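PDB 3WP9: Ice-binding protein from Colwellia, which binds to the surface of ice crystals and inhibits their growth, and also suppresses ice recrystallization. Local coordinates for residues G106-P111 / D125-G130; N86-R91 / V135-I140; S28-N33 / V207-N212; I16-G21 / V34-I39. One frame throughout, in Å; residues are numbered along the deposited sequence.

Contact 1. Residues G106-P111 / D125-G130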
loop_
_atom_site.group_PDB
_atom_site.type_symbol
_atom_site.label_atom_id
_atom_site.label_comp_id
_atom_site.label_asym_id
_atom_site.label_seq_id
_atom_site.Cartn_x
_atom_site.Cartn_y
_atom_site.Cartn_z
ATOM N N GLY A 106 8.225 -17.181 -6.371
ATOM C CA GLY A 106 9.065 -18.029 -7.225
ATOM C C GLY A 106 9.066 -17.603 -8.674
ATOM O O GLY A 106 9.464 -18.380 -9.532
ATOM N N LEU A 107 8.580 -16.388 -8.922
ATOM C CA LEU A 107 8.588 -15.689 -10.227
ATOM C C LEU A 107 9.312 -14.353 -10.220
ATOM O O LEU A 107 9.343 -13.597 -9.266
ATOM C CB LEU A 107 7.104 -15.484 -10.715
ATOM C CG LEU A 107 6.284 -16.749 -10.938
ATOM C CD1 LEU A 107 4.834 -16.337 -11.342
ATOM C CD2 LEU A 107 6.886 -17.658 -11.959
ATOM N N THR A 108 9.976 -14.050 -11.336
ATOM C CA THR A 108 10.454 -12.724 -11.631
ATOM C C THR A 108 9.434 -12.189 -12.668
ATOM O O THR A 108 9.155 -12.878 -13.674
ATOM C CB THR A 108 11.851 -12.773 -12.254
ATOM O OG1 THR A 108 12.743 -13.268 -11.226
ATOM C CG2 THR A 108 12.242 -11.432 -12.606
ATOM N N LEU A 109 8.875 -11.043 -12.347
ATOM C CA LEU A 109 7.800 -10.414 -13.105
ATOM C C LEU A 109 8.387 -9.216 -13.873
ATOM O O LEU A 109 8.901 -8.260 -13.293
ATOM C CB LEU A 109 6.705 -9.904 -12.137
ATOM C CG LEU A 109 6.073 -10.992 -11.256
ATOM C CD1 LEU A 109 4.892 -10.407 -10.452
ATOM C CD2 LEU A 109 5.605 -12.234 -12.010
ATOM N N GLU A 110 8.274 -9.242 -15.205
ATOM C CA GLU A 110 8.686 -8.090 -16.009
ATOM C C GLU A 110 7.556 -7.022 -15.977
ATOM O O GLU A 110 6.415 -7.383 -15.605
ATOM C CB GLU A 110 8.933 -8.565 -17.465
ATOM C CG GLU A 110 7.742 -9.398 -17.997
ATOM C CD GLU A 110 7.720 -9.656 -19.522
ATOM O OE1 GLU A 110 8.802 -9.755 -20.149
ATOM O OE2 GLU A 110 6.603 -9.786 -20.091
ATOM N N PRO A 111 7.877 -5.767 -16.280
ATOM C CA PRO A 111 6.918 -4.631 -16.258
ATOM C C PRO A 111 5.711 -4.995 -17.114
ATOM O O PRO A 111 5.835 -5.724 -18.116
ATOM C CB PRO A 111 7.727 -3.476 -16.811
ATOM C CG PRO A 111 9.172 -3.878 -16.525
ATOM C CD PRO A 111 9.148 -5.319 -16.856
ATOM N N ASP A 125 9.527 -15.941 -2.047
ATOM C CA ASP A 125 9.854 -14.617 -2.470
ATOM C C ASP A 125 9.519 -14.398 -3.956
ATOM O O ASP A 125 9.672 -15.320 -4.755
ATOM C CB ASP A 125 11.322 -14.280 -2.200
ATOM C CG ASP A 125 11.638 -14.287 -0.745
ATOM O OD1 ASP A 125 10.721 -14.450 0.102
ATOM O OD2 ASP A 125 12.857 -14.205 -0.433
ATOM N N VAL A 126 9.139 -13.162 -4.297
ATOM C CA VAL A 126 8.782 -12.864 -5.682
ATOM C C VAL A 126 9.596 -11.645 -6.080
ATOM O O VAL A 126 9.824 -10.721 -5.290
ATOM C CB VAL A 126 7.253 -12.501 -5.801
ATOM C CG1 VAL A 126 6.937 -11.304 -4.921
ATOM C CG2 VAL A 126 6.937 -12.123 -7.268
ATOM N N THR A 127 10.092 -11.607 -7.350
ATOM C CA THR A 127 10.908 -10.528 -7.802
ATOM C C THR A 127 10.254 -9.770 -8.939
ATOM O O THR A 127 9.568 -10.377 -9.787
ATOM C CB THR A 127 12.306 -11.031 -8.261
ATOM O OG1 THR A 127 12.905 -11.775 -7.198
ATOM C CG2 THR A 127 13.219 -9.902 -8.754
ATOM N N PHE A 128 10.476 -8.517 -8.854
ATOM C CA PHE A 128 10.099 -7.492 -9.871
ATOM C C PHE A 128 11.404 -6.918 -10.459
ATOM O O PHE A 128 12.124 -6.198 -9.768
ATOM C CB PHE A 128 9.292 -6.339 -9.238
ATOM C CG PHE A 128 7.863 -6.733 -8.827
ATOM C CD1 PHE A 128 6.773 -6.354 -9.639
ATOM C CD2 PHE A 128 7.610 -7.456 -7.663
ATOM C CE1 PHE A 128 5.455 -6.725 -9.329
ATOM C CE2 PHE A 128 6.287 -7.848 -7.322
ATOM C CZ PHE A 128 5.207 -7.509 -8.179
ATOM N N ASN A 129 11.613 -7.186 -11.775
ATOM C CA ASN A 129 12.808 -6.763 -12.465
ATOM C C ASN A 129 12.483 -5.793 -13.624
ATOM O O ASN A 129 11.715 -6.165 -14.534
ATOM C CB ASN A 129 13.538 -7.965 -13.025
ATOM C CG ASN A 129 14.858 -7.556 -13.670
ATOM O OD1 ASN A 129 15.790 -7.189 -12.984
ATOM N ND2 ASN A 129 14.905 -7.572 -14.999
ATOM N N GLY A 130 13.026 -4.609 -13.513
ATOM C CA GLY A 130 13.003 -3.629 -14.603
ATOM C C GLY A 130 13.771 -2.410 -14.209
ATOM O O GLY A 130 14.485 -2.406 -13.223
#

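Contact 2. Residues N86-R91 / V135-I140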
loop_
_atom_site.group_PDB
_atom_site.type_symbol
_atom_site.label_atom_id
_atom_site.label_comp_id
_atom_site.label_asym_id
_atom_site.label_seq_id
_atom_site.Cartn_x
_atom_site.Cartn_y
_atom_site.Cartn_z
ATOM N N ASN A 86 -9.610 3.090 -9.187
ATOM C CA ASN A 86 -10.358 2.737 -10.368
ATOM C C ASN A 86 -9.503 2.841 -11.649
ATOM O O ASN A 86 -9.670 2.052 -12.582
ATOM C CB ASN A 86 -11.581 3.644 -10.505
ATOM C CG ASN A 86 -12.662 3.326 -9.529
ATOM O OD1 ASN A 86 -12.930 2.146 -9.182
ATOM N ND2 ASN A 86 -13.378 4.397 -9.101
ATOM N N ASP A 87 -8.559 3.762 -11.645
ATOM C CA ASP A 87 -7.607 3.934 -12.749
ATOM C C ASP A 87 -6.799 2.619 -12.900
ATOM O O ASP A 87 -6.753 1.977 -13.960
ATOM C CB ASP A 87 -6.678 5.111 -12.448
ATOM C CG ASP A 87 -5.632 5.281 -13.473
ATOM O OD1 ASP A 87 -5.878 4.790 -14.607
ATOM O OD2 ASP A 87 -4.619 5.938 -13.198
ATOM N N ALA A 88 -6.196 2.177 -11.811
ATOM C CA ALA A 88 -5.471 0.908 -11.858
ATOM C C ALA A 88 -6.324 -0.294 -12.298
ATOM O O ALA A 88 -5.895 -1.112 -13.073
ATOM C CB ALA A 88 -4.907 0.637 -10.439
ATOM N N ALA A 89 -7.542 -0.437 -11.771
ATOM C CA ALA A 89 -8.375 -1.580 -12.047
ATOM C C ALA A 89 -8.720 -1.612 -13.542
ATOM O O ALA A 89 -8.999 -2.679 -14.074
ATOM C CB ALA A 89 -9.636 -1.488 -11.209
ATOM N N GLY A 90 -8.666 -0.458 -14.222
ATOM C CA GLY A 90 -9.263 -0.390 -15.580
ATOM C C GLY A 90 -8.239 -0.490 -16.687
ATOM O O GLY A 90 -8.600 -0.372 -17.881
ATOM N N ARG A 91 -6.964 -0.682 -16.350
ATOM C CA ARG A 91 -5.927 -0.611 -17.374
ATOM C C ARG A 91 -6.016 -1.809 -18.273
ATOM O O ARG A 91 -6.410 -2.912 -17.847
ATOM C CB ARG A 91 -4.532 -0.552 -16.806
ATOM C CG ARG A 91 -4.284 0.668 -16.021
ATOM C CD ARG A 91 -4.479 1.931 -16.844
ATOM N NE ARG A 91 -4.041 3.057 -16.018
ATOM C CZ ARG A 91 -2.801 3.512 -15.886
ATOM N NH1 ARG A 91 -1.761 2.961 -16.540
ATOM N NH2 ARG A 91 -2.585 4.555 -15.092
ATOM N N VAL A 135 6.834 0.045 -14.968
ATOM C CA VAL A 135 5.636 0.080 -14.137
ATOM C C VAL A 135 4.982 -1.296 -14.181
ATOM O O VAL A 135 4.921 -2.012 -15.224
ATOM C CB VAL A 135 4.709 1.228 -14.600
ATOM C CG1 VAL A 135 3.330 1.154 -13.902
ATOM C CG2 VAL A 135 5.324 2.560 -14.333
ATOM N N TRP A 136 4.475 -1.701 -12.988
ATOM C CA TRP A 136 3.690 -2.903 -12.853
ATOM C C TRP A 136 2.356 -2.527 -12.215
ATOM O O TRP A 136 2.315 -1.723 -11.310
ATOM C CB TRP A 136 4.351 -3.921 -11.894
ATOM C CG TRP A 136 5.666 -4.511 -12.327
ATOM C CD1 TRP A 136 5.883 -5.768 -12.792
ATOM C CD2 TRP A 136 6.925 -3.842 -12.308
ATOM N NE1 TRP A 136 7.236 -5.934 -13.043
ATOM C CE2 TRP A 136 7.884 -4.763 -12.777
ATOM C CE3 TRP A 136 7.339 -2.560 -11.918
ATOM C CZ2 TRP A 136 9.249 -4.427 -12.890
ATOM C CZ3 TRP A 136 8.717 -2.205 -12.055
ATOM C CH2 TRP A 136 9.620 -3.147 -12.525
ATOM N N ILE A 137 1.300 -2.988 -12.862
ATOM C CA ILE A 137 0.005 -2.888 -12.281
ATOM C C ILE A 137 -0.572 -4.285 -12.073
ATOM O O ILE A 137 -0.723 -5.127 -12.993
ATOM C CB ILE A 137 -0.913 -1.896 -13.104
ATOM C CG1 ILE A 137 -0.359 -0.431 -13.183
ATOM C CG2 ILE A 137 -2.332 -2.004 -12.544
ATOM C CD1 ILE A 137 -1.264 0.439 -14.035
ATOM N N MET A 138 -0.886 -4.575 -10.779
ATOM C CA MET A 138 -1.364 -5.855 -10.374
ATOM C C MET A 138 -2.860 -5.756 -10.058
ATOM O O MET A 138 -3.243 -5.183 -9.084
ATOM C CB MET A 138 -0.572 -6.388 -9.160
ATOM C CG MET A 138 0.905 -6.012 -9.215
ATOM S SD MET A 138 1.783 -6.855 -10.497
ATOM C CE MET A 138 1.690 -8.515 -9.980
ATOM N N GLN A 139 -3.657 -6.415 -10.873
ATOM C CA GLN A 139 -5.133 -6.275 -10.807
ATOM C C GLN A 139 -5.679 -7.534 -10.197
ATOM O O GLN A 139 -5.736 -8.579 -10.849
ATOM C CB GLN A 139 -5.721 -6.095 -12.221
ATOM C CG GLN A 139 -5.232 -4.831 -12.798
ATOM C CD GLN A 139 -5.596 -4.726 -14.262
ATOM O OE1 GLN A 139 -5.881 -5.723 -14.917
ATOM N NE2 GLN A 139 -5.650 -3.526 -14.751
ATOM N N ILE A 140 -6.026 -7.460 -8.890
ATOM C CA ILE A 140 -6.386 -8.646 -8.135
ATOM C C ILE A 140 -7.871 -8.577 -7.698
ATOM O O ILE A 140 -8.251 -7.762 -6.889
ATOM C CB ILE A 140 -5.443 -8.830 -6.898
ATOM C CG1 ILE A 140 -4.012 -9.014 -7.408
ATOM C CG2 ILE A 140 -5.908 -10.009 -6.051
ATOM C CD1 ILE A 140 -3.015 -8.668 -6.304
#

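Contact 3. Residues S28-N33 / V207-N212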
loop_
_atom_site.group_PDB
_atom_site.type_symbol
_atom_site.label_atom_id
_atom_site.label_comp_id
_atom_site.label_asym_id
_atom_site.label_seq_id
_atom_site.Cartn_x
_atom_site.Cartn_y
_atom_site.Cartn_z
ATOM N N SER A 28 5.292 0.778 16.235
ATOM C CA SER A 28 5.525 0.762 14.825
ATOM C C SER A 28 6.239 2.052 14.549
ATOM O O SER A 28 6.255 2.922 15.418
ATOM C CB SER A 28 4.185 0.757 14.083
ATOM O OG SER A 28 3.682 -0.565 14.204
ATOM N N THR A 29 6.828 2.150 13.381
ATOM C CA THR A 29 7.413 3.398 12.914
ATOM C C THR A 29 6.912 3.660 11.539
ATOM O O THR A 29 7.034 2.784 10.634
ATOM C CB THR A 29 8.926 3.245 12.806
ATOM O OG1 THR A 29 9.453 3.005 14.109
ATOM C CG2 THR A 29 9.543 4.550 12.327
ATOM N N VAL A 30 6.283 4.801 11.334
ATOM C CA VAL A 30 5.760 5.165 10.041
ATOM C C VAL A 30 6.536 6.422 9.613
ATOM O O VAL A 30 6.448 7.412 10.317
ATOM C CB VAL A 30 4.241 5.470 10.084
ATOM C CG1 VAL A 30 3.736 5.841 8.718
ATOM C CG2 VAL A 30 3.523 4.224 10.618
ATOM N N THR A 31 7.359 6.296 8.574
ATOM C CA THR A 31 8.048 7.510 8.059
ATOM C C THR A 31 7.233 8.033 6.880
ATOM O O THR A 31 7.303 7.430 5.797
ATOM C CB THR A 31 9.455 7.133 7.567
ATOM O OG1 THR A 31 10.238 6.602 8.658
ATOM C CG2 THR A 31 10.166 8.377 7.028
ATOM N N GLY A 32 6.466 9.105 7.099
ATOM C CA GLY A 32 5.539 9.689 6.148
ATOM C C GLY A 32 4.321 10.201 6.925
ATOM O O GLY A 32 4.317 10.181 8.155
ATOM N N ASN A 33 3.321 10.679 6.208
ATOM C CA ASN A 33 2.090 11.208 6.719
ATOM C C ASN A 33 1.051 10.101 6.798
ATOM O O ASN A 33 1.011 9.176 5.974
ATOM C CB ASN A 33 1.594 12.303 5.783
ATOM C CG ASN A 33 2.663 13.349 5.552
ATOM O OD1 ASN A 33 3.255 13.870 6.503
ATOM N ND2 ASN A 33 2.967 13.603 4.289
ATOM N N VAL A 207 -6.747 0.282 8.036
ATOM C CA VAL A 207 -5.397 -0.290 8.074
ATOM C C VAL A 207 -5.050 -0.807 9.480
ATOM O O VAL A 207 -5.205 -0.045 10.429
ATOM C CB VAL A 207 -4.353 0.769 7.573
ATOM C CG1 VAL A 207 -2.967 0.175 7.701
ATOM C CG2 VAL A 207 -4.689 1.240 6.154
ATOM N N THR A 208 -4.533 -2.035 9.596
ATOM C CA THR A 208 -4.109 -2.555 10.928
ATOM C C THR A 208 -2.605 -2.852 10.888
ATOM O O THR A 208 -2.166 -3.489 9.965
ATOM C CB THR A 208 -4.995 -3.793 11.359
ATOM O OG1 THR A 208 -4.653 -4.948 10.548
ATOM C CG2 THR A 208 -6.551 -3.484 11.162
ATOM N N LEU A 209 -1.845 -2.329 11.854
ATOM C CA LEU A 209 -0.405 -2.561 11.887
ATOM C C LEU A 209 -0.079 -3.313 13.161
ATOM O O LEU A 209 -0.772 -3.136 14.211
ATOM C CB LEU A 209 0.376 -1.228 11.963
ATOM C CG LEU A 209 0.063 -0.241 10.805
ATOM C CD1 LEU A 209 0.913 1.051 11.130
ATOM C CD2 LEU A 209 0.356 -0.879 9.427
ATOM N N GLN A 210 0.991 -4.110 13.090
ATOM C CA GLN A 210 1.470 -4.796 14.271
ATOM C C GLN A 210 2.989 -4.675 14.253
ATOM O O GLN A 210 3.633 -5.407 13.528
ATOM C CB GLN A 210 1.099 -6.287 14.350
ATOM C CG GLN A 210 -0.368 -6.481 14.473
ATOM C CD GLN A 210 -0.736 -7.981 14.346
ATOM O OE1 GLN A 210 0.140 -8.877 14.261
ATOM N NE2 GLN A 210 -2.029 -8.231 14.184
ATOM N N LYS A 211 3.535 -3.807 15.119
ATOM C CA LYS A 211 5.018 -3.672 15.235
ATOM C C LYS A 211 5.750 -3.563 13.850
ATOM O O LYS A 211 6.622 -4.375 13.550
ATOM C CB LYS A 211 5.622 -4.773 16.083
ATOM C CG LYS A 211 4.957 -4.811 17.472
ATOM C CD LYS A 211 5.535 -5.900 18.332
ATOM C CE LYS A 211 5.097 -5.788 19.785
ATOM N NZ LYS A 211 5.277 -7.113 20.485
ATOM N N ASN A 212 5.310 -2.629 13.004
ATOM C CA ASN A 212 5.850 -2.617 11.629
ATOM C C ASN A 212 6.698 -1.345 11.410
ATOM O O ASN A 212 6.653 -0.433 12.176
ATOM C CB ASN A 212 4.731 -2.542 10.614
ATOM C CG ASN A 212 3.757 -3.728 10.761
ATOM O OD1 ASN A 212 2.522 -3.524 10.983
ATOM N ND2 ASN A 212 4.291 -4.939 10.560
#

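Contact 4. Residues I16-G21 / V34-I39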
loop_
_atom_site.group_PDB
_atom_site.type_symbol
_atom_site.label_atom_id
_atom_site.label_comp_id
_atom_site.label_asym_id
_atom_site.label_seq_id
_atom_site.Cartn_x
_atom_site.Cartn_y
_atom_site.Cartn_z
ATOM N N ILE A 16 0.129 6.168 4.882
ATOM C CA ILE A 16 -1.104 5.367 5.249
ATOM C C ILE A 16 -2.279 6.328 5.144
ATOM O O ILE A 16 -2.240 7.375 5.798
ATOM C CB ILE A 16 -1.019 4.744 6.675
ATOM C CG1 ILE A 16 0.246 3.899 6.846
ATOM C CG2 ILE A 16 -2.241 3.814 6.857
ATOM C CD1 ILE A 16 0.539 3.363 8.263
ATOM N N LEU A 17 -3.317 5.924 4.417
ATOM C CA LEU A 17 -4.555 6.689 4.306
ATOM C C LEU A 17 -5.605 5.614 4.356
ATOM O O LEU A 17 -5.530 4.647 3.665
ATOM C CB LEU A 17 -4.654 7.450 2.948
ATOM C CG LEU A 17 -5.963 8.302 2.853
ATOM C CD1 LEU A 17 -6.009 9.399 3.908
ATOM C CD2 LEU A 17 -6.051 8.838 1.438
ATOM N N SER A 18 -6.608 5.800 5.204
ATOM C CA SER A 18 -7.769 4.895 5.228
ATOM C C SER A 18 -9.073 5.669 5.425
ATOM O O SER A 18 -9.043 6.888 5.798
ATOM C CB SER A 18 -7.622 3.886 6.392
ATOM O OG SER A 18 -7.827 4.559 7.618
ATOM N N LYS A 19 -10.169 4.936 5.342
ATOM C CA LYS A 19 -11.490 5.588 5.551
ATOM C C LYS A 19 -12.091 5.312 6.889
ATOM O O LYS A 19 -12.979 6.071 7.368
ATOM C CB LYS A 19 -12.448 5.115 4.494
ATOM C CG LYS A 19 -11.974 5.609 3.121
ATOM C CD LYS A 19 -12.926 5.381 1.986
ATOM C CE LYS A 19 -14.276 6.023 2.252
ATOM N NZ LYS A 19 -15.083 5.770 1.011
ATOM N N SER A 20 -11.657 4.217 7.520
ATOM C CA SER A 20 -12.352 3.797 8.704
ATOM C C SER A 20 -11.452 3.478 9.901
ATOM O O SER A 20 -11.894 2.762 10.810
ATOM C CB SER A 20 -13.343 2.682 8.391
ATOM O OG SER A 20 -12.632 1.498 8.319
ATOM N N GLY A 21 -10.250 4.053 9.925
ATOM C CA GLY A 21 -9.429 4.003 11.072
ATOM C C GLY A 21 -8.098 3.350 10.767
ATOM O O GLY A 21 -7.948 2.674 9.708
ATOM N N VAL A 34 0.201 10.237 7.805
ATOM C CA VAL A 34 -0.958 9.314 7.905
ATOM C C VAL A 34 -2.199 10.143 8.102
ATOM O O VAL A 34 -2.177 11.269 8.692
ATOM C CB VAL A 34 -0.813 8.361 9.119
ATOM C CG1 VAL A 34 0.566 7.653 9.033
ATOM C CG2 VAL A 34 -0.956 9.135 10.399
ATOM N N GLY A 35 -3.285 9.547 7.695
ATOM C CA GLY A 35 -4.592 10.125 7.949
ATOM C C GLY A 35 -5.703 9.145 7.780
ATOM O O GLY A 35 -5.521 8.070 7.182
ATOM N N THR A 36 -6.881 9.527 8.256
ATOM C CA THR A 36 -8.064 8.707 8.015
ATOM C C THR A 36 -9.278 9.647 7.857
ATOM O O THR A 36 -9.327 10.711 8.513
ATOM C CB THR A 36 -8.243 7.665 9.197
ATOM O OG1 THR A 36 -9.160 6.632 8.842
ATOM C CG2 THR A 36 -8.685 8.340 10.511
ATOM N N SER A 37 -10.182 9.299 6.959
ATOM C CA SER A 37 -11.332 10.161 6.638
ATOM C C SER A 37 -12.310 9.313 5.840
ATOM O O SER A 37 -11.926 8.573 4.932
ATOM C CB SER A 37 -10.824 11.406 5.865
ATOM O OG SER A 37 -11.952 12.057 5.223
ATOM N N PRO A 38 -13.626 9.443 6.088
ATOM C CA PRO A 38 -14.334 10.530 6.838
ATOM C C PRO A 38 -14.528 10.236 8.332
ATOM O O PRO A 38 -15.097 11.051 9.075
ATOM C CB PRO A 38 -15.679 10.581 6.117
ATOM C CG PRO A 38 -15.917 9.170 5.748
ATOM C CD PRO A 38 -14.557 8.623 5.325
ATOM N N ILE A 39 -14.050 9.084 8.788
ATOM C CA ILE A 39 -14.242 8.737 10.169
ATOM C C ILE A 39 -13.489 9.686 11.104
ATOM O O ILE A 39 -12.381 10.230 10.777
ATOM C CB ILE A 39 -13.814 7.254 10.373
ATOM C CG1 ILE A 39 -14.466 6.649 11.628
ATOM C CG2 ILE A 39 -12.286 7.139 10.401
ATOM C CD1 ILE A 39 -14.870 5.229 11.386
#

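Contact 1. Residues G106-P111 / D125-G130
L109 and T127 share the shortest backbone hydrogen bond between these two strands, the N of L109 lying 2.7 Å from the O of T127. The N of T127 reaches the O of L107 at 2.9 Å, almost straight at the hydrogen (173°). Flanking these, the N of G106 binds the O of D125 at 2.9 Å, while the N of N129 makes a longer bond of 3.3 Å to the O of L109, an oxygen that also receives the indole N-H of W136. The result is a parallel ladder between strands of a right-handed beta-helix, in which 108-109 is the edge strand of its sheet and 152-155 carries the sheet on beyond 126-129. On one face T108 and T127 stand side by side, OG1 of T108 being 3.7 Å from CB of T127. The methyl of T108, anti to its backbone N, leans instead against CB of N129, whose OD1 is held by T155. On the other face L109 runs alongside F128 and makes an off-centre CH-pi contact through CD1, 4.2 Å from the ring centroid and 30° off the normal. That methyl also touches CG2 of V126, and W136 meets the F128 ring edge-to-face.

Contact 2. Residues N86-R91 / V135-I140
I137 and Q139 point from strand 136-140 of the beta-helix toward the C-terminal end of helix 71-89, which runs along the outside of the parallel sheet. I137 crosses R91 at about a right angle, with CD1 lying over one guanidinium face, 3.6 Å above the plane and toward its rim. The arginine chain bends at chi2 (-59°), which brings CG and the NH1 side of the guanidinium against the same methyl. D87 takes the guanidinium edge in plane: NE of R91 is 2.9 Å from OD1 of D87 and NH2 is 3.1 Å from OD2, a side-on, two-pronged salt bridge. Y4 adds a cation-pi contact to this arginine, and the carbonyls of Y4 and A5 accept bonds from NH1 and NH2. The other branch of I137, CG2, packs 4.2 Å from CB of A88. Q139, extended beyond CG, carries its amide to the end of the helix, where NE2 donates to two main-chain oxygens. One bond, to the O of A88, is 3.0 Å long; in the other, NE2 meets the O of R91 at 3.2 Å, with that oxygen exactly in the amide plane.

Contact 3. Residues S28-N33 / V207-N212
S28 and K211 bring their CA atoms within 4.5 Å, and beside this approach the N of T29 donates to the O of N212 at 2.9 Å. Strands 29-31 and 207-210 belong to different sheets of the right-handed beta-helix, and the contact forms at a corner, where K211 adopts left-handed helical angles (phi 47°, psi 53°) and turns the chain toward strand 213-215. The S28 hydroxyl reaches into this turn: OG, anti to the carbonyl carbon, accepts the N-H of N212 over 2.9 Å along a nearly straight line. D24 takes a second bond with that hydroxyl through OD1. N212 folds its own side chain back over the corner, where OD1 accepts the N-H of Q210 at 2.7 Å, the donor lying above the plane of the side-chain carbonyl. Its ND2 bonds to the carbonyls of N192 and T195. On the inner side V30 and L209 cross at about a right angle, CG2 of V30 lying 4.1 Å from CD1 of L209, with I16 packing against both. Outside, Q210 bonds through OE1 to T193, an ice-binding residue by similarity, and T208 belongs to a threonine motif likewise assigned to ice binding. The buried S28 hydroxyl and N212 amide thus have their polar atoms satisfied by the corner and its neighbours, which would fix the path of the turn between two faces of the helix.

Contact 4. Residues I16-G21 / V34-I39
I16, L17 and S18 pair with V34, G35 and T36 in a parallel ladder between adjacent coils of the beta-helix, within the long sheet that helix 71-89 flanks. Backbone bonds run from the N of G35 to the O of I16 and from the N of S18 to the O of G35, and the N of S37 then meets the O of S18 at 2.9 Å. On one face L17 reaches out anti to its backbone N (chi1 -178°) and folds CD1 back to 3.6 Å from the O of G35. This glycine offers no side chain there, and L17 also meets L74 and A77 of the helix. On the other face I16 touches V34, its CB being 4.1 Å from CG1 of V34, and further along two hydroxyls come together, OG of S18 and OG1 of T36 lying 2.8 Å apart. S18 turns OG between its backbone N and carbonyl carbon, from where it donates to the O of G21 over 2.8 Å, arriving above the carbonyl plane. A weak bond from the N of G21 to OG1 of T36 closes the group. Past the ladder, CE of K19 lies 4.0 Å from CD of P38, which follows a cis peptide bond, and CG2 of I39 packs 3.3 Å from the O of K19. T40, ice-binding by similarity, comes next in the chain. Clustered with the backbone of G21, the buried S18 and T36 hydroxyls link the turn at K19-G21 to the neighbouring coil through side chains as well as backbone.

All four contacts belong to one beta-helix and fall into two touching pairs. Contacts 3 and 4, with centres about 13 Å apart, meet through the N of V207 and the O of G21, 3.2 Å apart and probably hydrogen-bonded, and through the packing of CG2 of V207 on CG2 of I16 at 3.6 Å. Contacts 1 and 2 have centres about 17 Å apart and are joined by W136. Contacts 2 and 4 reach the same long sheet, yet their nearest atoms are about 10 Å apart. The residues assigned to ice binding by similarity lie near contacts 3 and 4, whereas contacts 1 and 2 are remote from them.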